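Local coordinates for D-isomer specific 2-hydroxyacid dehydrogenase NAD-binding (PDB 4XA8), which probably acts as an NAD(P)-dependent oxidoreductase of the D-2-hydroxyacid dehydrogenase family and binds NADPH, at residues Val147-Leu152 against Val203-Leu208; Gly214-Glu219 against Pro237-Ala242. All coordinates share one frame; numbering follows the deposited sequence.

Contact 1. Residues Val147-Leu152 against Val203-Leu208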
loop_
_atom_site.group_PDB
_atom_site.type_symbol
_atom_site.label_atom_id
_atom_site.label_comp_id
_atom_site.label_asym_id
_atom_site.label_seq_id
_atom_site.Cartn_x
_atom_site.Cartn_y
_atom_site.Cartn_z
ATOM N N VAL A 147 -1.998 3.671 -15.072
ATOM C CA VAL A 147 -2.570 2.518 -14.305
ATOM C C VAL A 147 -3.933 2.241 -14.980
ATOM O O VAL A 147 -4.763 3.156 -15.138
ATOM C CB VAL A 147 -2.820 2.866 -12.820
ATOM C CG1 VAL A 147 -3.356 1.689 -12.016
ATOM C CG2 VAL A 147 -1.567 3.438 -12.143
ATOM N N GLY A 148 -4.110 1.011 -15.413
ATOM C CA GLY A 148 -5.292 0.561 -16.116
ATOM C C GLY A 148 -6.093 -0.360 -15.206
ATOM O O GLY A 148 -5.572 -1.393 -14.741
ATOM N N VAL A 149 -7.369 -0.051 -15.010
ATOM C CA VAL A 149 -8.285 -0.966 -14.283
ATOM C C VAL A 149 -9.181 -1.710 -15.318
ATOM O O VAL A 149 -9.958 -1.061 -16.040
ATOM C CB VAL A 149 -9.157 -0.142 -13.305
ATOM C CG1 VAL A 149 -10.116 -1.032 -12.510
ATOM C CG2 VAL A 149 -8.299 0.607 -12.341
ATOM N N LEU A 150 -9.009 -3.029 -15.425
ATOM C CA LEU A 150 -9.751 -3.875 -16.333
ATOM C C LEU A 150 -11.014 -4.347 -15.612
ATOM O O LEU A 150 -10.960 -5.213 -14.753
ATOM C CB LEU A 150 -8.843 -5.026 -16.801
ATOM C CG LEU A 150 -9.368 -5.982 -17.831
ATOM C CD1 LEU A 150 -9.396 -5.334 -19.208
ATOM C CD2 LEU A 150 -8.482 -7.216 -17.850
ATOM N N GLY A 151 -12.148 -3.741 -15.943
ATOM C CA GLY A 151 -13.460 -4.054 -15.358
ATOM C C GLY A 151 -13.948 -2.858 -14.589
ATOM O O GLY A 151 -13.227 -2.386 -13.716
ATOM N N LEU A 152 -15.117 -2.302 -14.962
ATOM C CA LEU A 152 -15.635 -1.112 -14.261
ATOM C C LEU A 152 -17.047 -1.275 -13.767
ATOM O O LEU A 152 -17.879 -0.369 -13.906
ATOM C CB LEU A 152 -15.540 0.136 -15.147
ATOM C CG LEU A 152 -14.165 0.593 -15.620
ATOM C CD1 LEU A 152 -14.345 1.706 -16.670
ATOM C CD2 LEU A 152 -13.287 1.086 -14.465
ATOM N N VAL A 203 -4.707 -3.629 -13.416
ATOM C CA VAL A 203 -5.485 -4.269 -12.284
ATOM C C VAL A 203 -6.652 -5.033 -12.863
ATOM O O VAL A 203 -7.591 -4.446 -13.439
ATOM C CB VAL A 203 -5.982 -3.276 -11.219
ATOM C CG1 VAL A 203 -6.503 -4.019 -10.012
ATOM C CG2 VAL A 203 -4.899 -2.299 -10.806
ATOM N N VAL A 204 -6.623 -6.346 -12.736
ATOM C CA VAL A 204 -7.765 -7.165 -13.196
ATOM C C VAL A 204 -8.887 -7.187 -12.135
ATOM O O VAL A 204 -8.701 -7.713 -11.014
ATOM C CB VAL A 204 -7.367 -8.618 -13.446
ATOM C CG1 VAL A 204 -8.561 -9.390 -14.036
ATOM C CG2 VAL A 204 -6.185 -8.698 -14.401
ATOM N N MET A 205 -10.036 -6.621 -12.476
ATOM C CA MET A 205 -11.195 -6.542 -11.607
ATOM C C MET A 205 -12.488 -6.912 -12.378
ATOM O O MET A 205 -13.558 -6.324 -12.148
ATOM C CB MET A 205 -11.363 -5.141 -11.008
ATOM C CG MET A 205 -10.110 -4.655 -10.339
ATOM S SD MET A 205 -10.393 -3.115 -9.426
ATOM C CE MET A 205 -11.411 -3.732 -8.112
ATOM N N LEU A 206 -12.386 -7.876 -13.295
ATOM C CA LEU A 206 -13.554 -8.261 -14.105
ATOM C C LEU A 206 -14.375 -9.300 -13.383
ATOM O O LEU A 206 -13.832 -10.253 -12.890
ATOM C CB LEU A 206 -13.091 -8.873 -15.408
ATOM C CG LEU A 206 -12.657 -7.895 -16.458
ATOM C CD1 LEU A 206 -11.813 -8.649 -17.460
ATOM C CD2 LEU A 206 -13.887 -7.261 -17.101
ATOM N N PRO A 207 -15.691 -9.138 -13.316
ATOM C CA PRO A 207 -16.444 -10.333 -12.872
ATOM C C PRO A 207 -16.248 -11.508 -13.835
ATOM O O PRO A 207 -16.083 -11.256 -15.041
ATOM C CB PRO A 207 -17.905 -9.869 -12.891
ATOM C CG PRO A 207 -17.937 -8.704 -13.813
ATOM C CD PRO A 207 -16.566 -8.078 -13.842
ATOM N N LEU A 208 -16.284 -12.751 -13.307
ATOM C CA LEU A 208 -16.057 -13.996 -14.101
ATOM C C LEU A 208 -17.325 -14.574 -14.753
ATOM O O LEU A 208 -18.131 -15.222 -14.095
ATOM C CB LEU A 208 -15.364 -15.116 -13.269
ATOM C CG LEU A 208 -15.192 -16.541 -13.885
ATOM C CD1 LEU A 208 -14.329 -16.561 -15.136
ATOM C CD2 LEU A 208 -14.633 -17.544 -12.887
#
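Val-149 pairs with Val-203, and Leu-150 with Val-204, as neighbours in two parallel strands at the heart of the Rossmann-type NAD-binding domain. Three backbone hydrogen bonds join the segments. Val-203 N reaches Gly-148 O at 2.7 Å, nearly along the C=O axis, and Leu-150 N donates to Val-203 O at 2.8 Å. The ladder runs past the last paired residues, where Met-205 N lies in the carbonyl plane of Leu-150 and bonds to its O at 2.8 Å.

The apolar contacts divide between the two faces of the sheet. On the face of Val-149 and Val-203, Val-149 CG1, anti to the backbone N (chi1 -179°), meets Met-205 SD at 3.7 Å. On the other face Leu-150 and Leu-206 pack closely: Leu-206 CD1 lies 3.6 Å from both Leu-150 CG and Leu-150 CD2. The second methyl of Leu-206, CD2, rests 3.7 Å from Gly-151 CA. Gly-151 adopts a positive phi (115°) and its bare CA lets the chain turn close beside Met-205 and Leu-206; its buried O has no hydrogen-bond partner in the model. This glycine fits the first position of a GxGxxG dinucleotide-binding pattern, and the next residue, Leu-152, contributes to an NADPH site.

Helices 154-165 and 103-119 pack over the face of Val-149 and Val-203, while Met-216 and Val-238 meet Leu-150 and Val-204 on the other; strands 169-174 and 228-232 flank the pair within the sheet.

Contact 2. Residues Gly214-Glu219 against Pro237-Ala242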
loop_
_atom_site.group_PDB
_atom_site.type_symbol
_atom_site.label_atom_id
_atom_site.label_comp_id
_atom_site.label_asym_id
_atom_site.label_seq_id
_atom_site.Cartn_x
_atom_site.Cartn_y
_atom_site.Cartn_z
ATOM N N GLY A 214 -11.020 -16.602 -19.175
ATOM C CA GLY A 214 -9.839 -16.627 -20.040
ATOM C C GLY A 214 -9.616 -15.413 -20.949
ATOM O O GLY A 214 -8.903 -15.511 -21.958
ATOM N N LEU A 215 -10.189 -14.264 -20.613
ATOM C CA LEU A 215 -9.994 -13.076 -21.457
ATOM C C LEU A 215 -8.536 -12.617 -21.446
ATOM O O LEU A 215 -8.029 -12.194 -22.476
ATOM C CB LEU A 215 -10.898 -11.962 -20.991
ATOM C CG LEU A 215 -10.919 -10.670 -21.815
ATOM C CD1 LEU A 215 -11.842 -10.793 -22.991
ATOM C CD2 LEU A 215 -11.357 -9.491 -20.968
ATOM N N MET A 216 -7.870 -12.654 -20.286
ATOM C CA MET A 216 -6.450 -12.308 -20.194
ATOM C C MET A 216 -5.644 -13.581 -20.506
ATOM O O MET A 216 -5.084 -14.219 -19.629
ATOM C CB MET A 216 -6.099 -11.686 -18.842
ATOM C CG MET A 216 -6.649 -10.264 -18.630
ATOM S SD MET A 216 -6.286 -9.098 -20.005
ATOM C CE MET A 216 -4.519 -9.109 -19.750
ATOM N N ASN A 217 -5.650 -13.935 -21.793
ATOM C CA ASN A 217 -4.902 -15.061 -22.369
ATOM C C ASN A 217 -3.529 -14.602 -22.894
ATOM O O ASN A 217 -3.158 -13.432 -22.745
ATOM C CB ASN A 217 -5.724 -15.706 -23.501
ATOM C CG ASN A 217 -6.031 -14.733 -24.656
ATOM O OD1 ASN A 217 -5.426 -13.662 -24.803
ATOM N ND2 ASN A 217 -6.948 -15.124 -25.494
ATOM N N ALA A 218 -2.769 -15.499 -23.515
ATOM C CA ALA A 218 -1.463 -15.109 -24.065
ATOM C C ALA A 218 -1.543 -13.907 -25.021
ATOM O O ALA A 218 -0.733 -13.009 -24.955
ATOM C CB ALA A 218 -0.809 -16.292 -24.760
ATOM N N GLU A 219 -2.508 -13.914 -25.936
ATOM C CA GLU A 219 -2.626 -12.818 -26.895
ATOM C C GLU A 219 -2.821 -11.439 -26.215
ATOM O O GLU A 219 -2.186 -10.450 -26.610
ATOM C CB GLU A 219 -3.781 -13.112 -27.839
ATOM C CG GLU A 219 -3.966 -12.101 -28.957
ATOM C CD GLU A 219 -5.196 -12.413 -29.770
ATOM O OE1 GLU A 219 -5.280 -13.554 -30.243
ATOM O OE2 GLU A 219 -6.084 -11.545 -29.904
ATOM N N PRO A 237 -9.344 -17.555 -13.096
ATOM C CA PRO A 237 -9.569 -17.952 -14.488
ATOM C C PRO A 237 -10.022 -16.850 -15.479
ATOM O O PRO A 237 -10.187 -17.168 -16.662
ATOM C CB PRO A 237 -10.654 -19.030 -14.358
ATOM C CG PRO A 237 -11.494 -18.532 -13.263
ATOM C CD PRO A 237 -10.545 -17.852 -12.281
ATOM N N VAL A 238 -10.243 -15.603 -15.032
ATOM C CA VAL A 238 -10.295 -14.454 -15.967
ATOM C C VAL A 238 -8.937 -14.395 -16.644
ATOM O O VAL A 238 -8.783 -13.921 -17.767
ATOM C CB VAL A 238 -10.555 -13.102 -15.222
ATOM C CG1 VAL A 238 -10.159 -11.919 -16.091
ATOM C CG2 VAL A 238 -12.021 -12.999 -14.827
ATOM N N VAL A 239 -7.934 -14.853 -15.915
ATOM C CA VAL A 239 -6.578 -14.862 -16.371
ATOM C C VAL A 239 -6.174 -16.287 -16.674
ATOM O O VAL A 239 -6.479 -17.198 -15.899
ATOM C CB VAL A 239 -5.659 -14.220 -15.316
ATOM C CG1 VAL A 239 -4.214 -14.299 -15.747
ATOM C CG2 VAL A 239 -6.044 -12.761 -15.126
ATOM N N ASP A 240 -5.526 -16.489 -17.821
ATOM C CA ASP A 240 -4.912 -17.782 -18.130
ATOM C C ASP A 240 -3.626 -17.925 -17.325
ATOM O O ASP A 240 -2.656 -17.242 -17.598
ATOM C CB ASP A 240 -4.598 -17.866 -19.632
ATOM C CG ASP A 240 -4.185 -19.242 -20.070
ATOM O OD1 ASP A 240 -3.036 -19.645 -19.821
ATOM O OD2 ASP A 240 -5.007 -19.927 -20.691
ATOM N N GLU A 241 -3.622 -18.784 -16.319
ATOM C CA GLU A 241 -2.515 -18.828 -15.371
ATOM C C GLU A 241 -1.234 -19.302 -16.061
ATOM O O GLU A 241 -0.166 -18.755 -15.810
ATOM C CB GLU A 241 -2.857 -19.723 -14.176
ATOM C CG GLU A 241 -1.909 -19.606 -12.981
ATOM C CD GLU A 241 -2.558 -20.009 -11.644
ATOM O OE1 GLU A 241 -2.131 -21.029 -11.035
ATOM O OE2 GLU A 241 -3.475 -19.279 -11.191
ATOM N N ALA A 242 -1.357 -20.268 -16.973
ATOM C CA ALA A 242 -0.216 -20.784 -17.699
ATOM C C ALA A 242 0.442 -19.649 -18.472
ATOM O O ALA A 242 1.660 -19.458 -18.402
ATOM C CB ALA A 242 -0.630 -21.913 -18.627
#
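The peptide carbonyls of Pro-237, Val-238 and Met-216 are the flat groups through which two segments of the Rossmann-type domain meet, the loop before helix 218-223 and the end of a 3-10 turn that runs into helix 241-250. Each is approached differently. Gly-214 N lies in the carbonyl plane of Pro-237 and bonds to its O at 2.7 Å. Met-216 N meets Val-238 O at 3.0 Å almost end-on to the C=O bond. At Met-216 the donor stands off the plane: Asp-240 N lies 39° above it, yet its N-H points almost straight at Met-216 O, 2.9 Å away. The last two bonds make up a single beta bridge, Met-216 with Val-239; the Gly-214 bond lies beside it. Met-216 is the centre of an inverse gamma turn, closed by a weak Asn-217 N to Leu-215 O bond, and its own N-H and C=O both bond to the facing segment.

Side chains add little between the segments. Met-216 CB touches Val-239 CG2 at 3.9 Å, and the methionine chain then bends away at chi2 and chi3. Beneath, Val-238 and Val-239 rest on Val-204 of strand 201-204, and Val-239 also reaches Phe-230.

Both segments run into helix N-caps. Asn-217 OD1 accepts from Arg-220 N, and Asp-240 OD1 from Ala-243 N. Asp-240 CB lies against the facing segment, 3.9 Å from Asn-217 CA.

Overall arrangement
The centres of the two contacts lie about 13 Å apart, and they meet through side chains. Contact 2 spans the segments above the sheet face that carries Leu-150 and Val-204: Met-216 SD touches Leu-150 CD2 at 3.6 Å, and Val-238 CG1 reaches Val-204 CG1 at the same distance. Leu-215 CD2 packs 3.6 Å from Leu-206 CD1. Contact 1 holds an NADPH-binding residue, Leu-152, though the cofactor is absent from this chain. The side chain of Met-205 comes within about 4 Å of Gly-156 and of the side chain of Val-233. From contact 2, the Val-238 side chain is about 4 Å from that of Ala-234, another NADPH-binding residue.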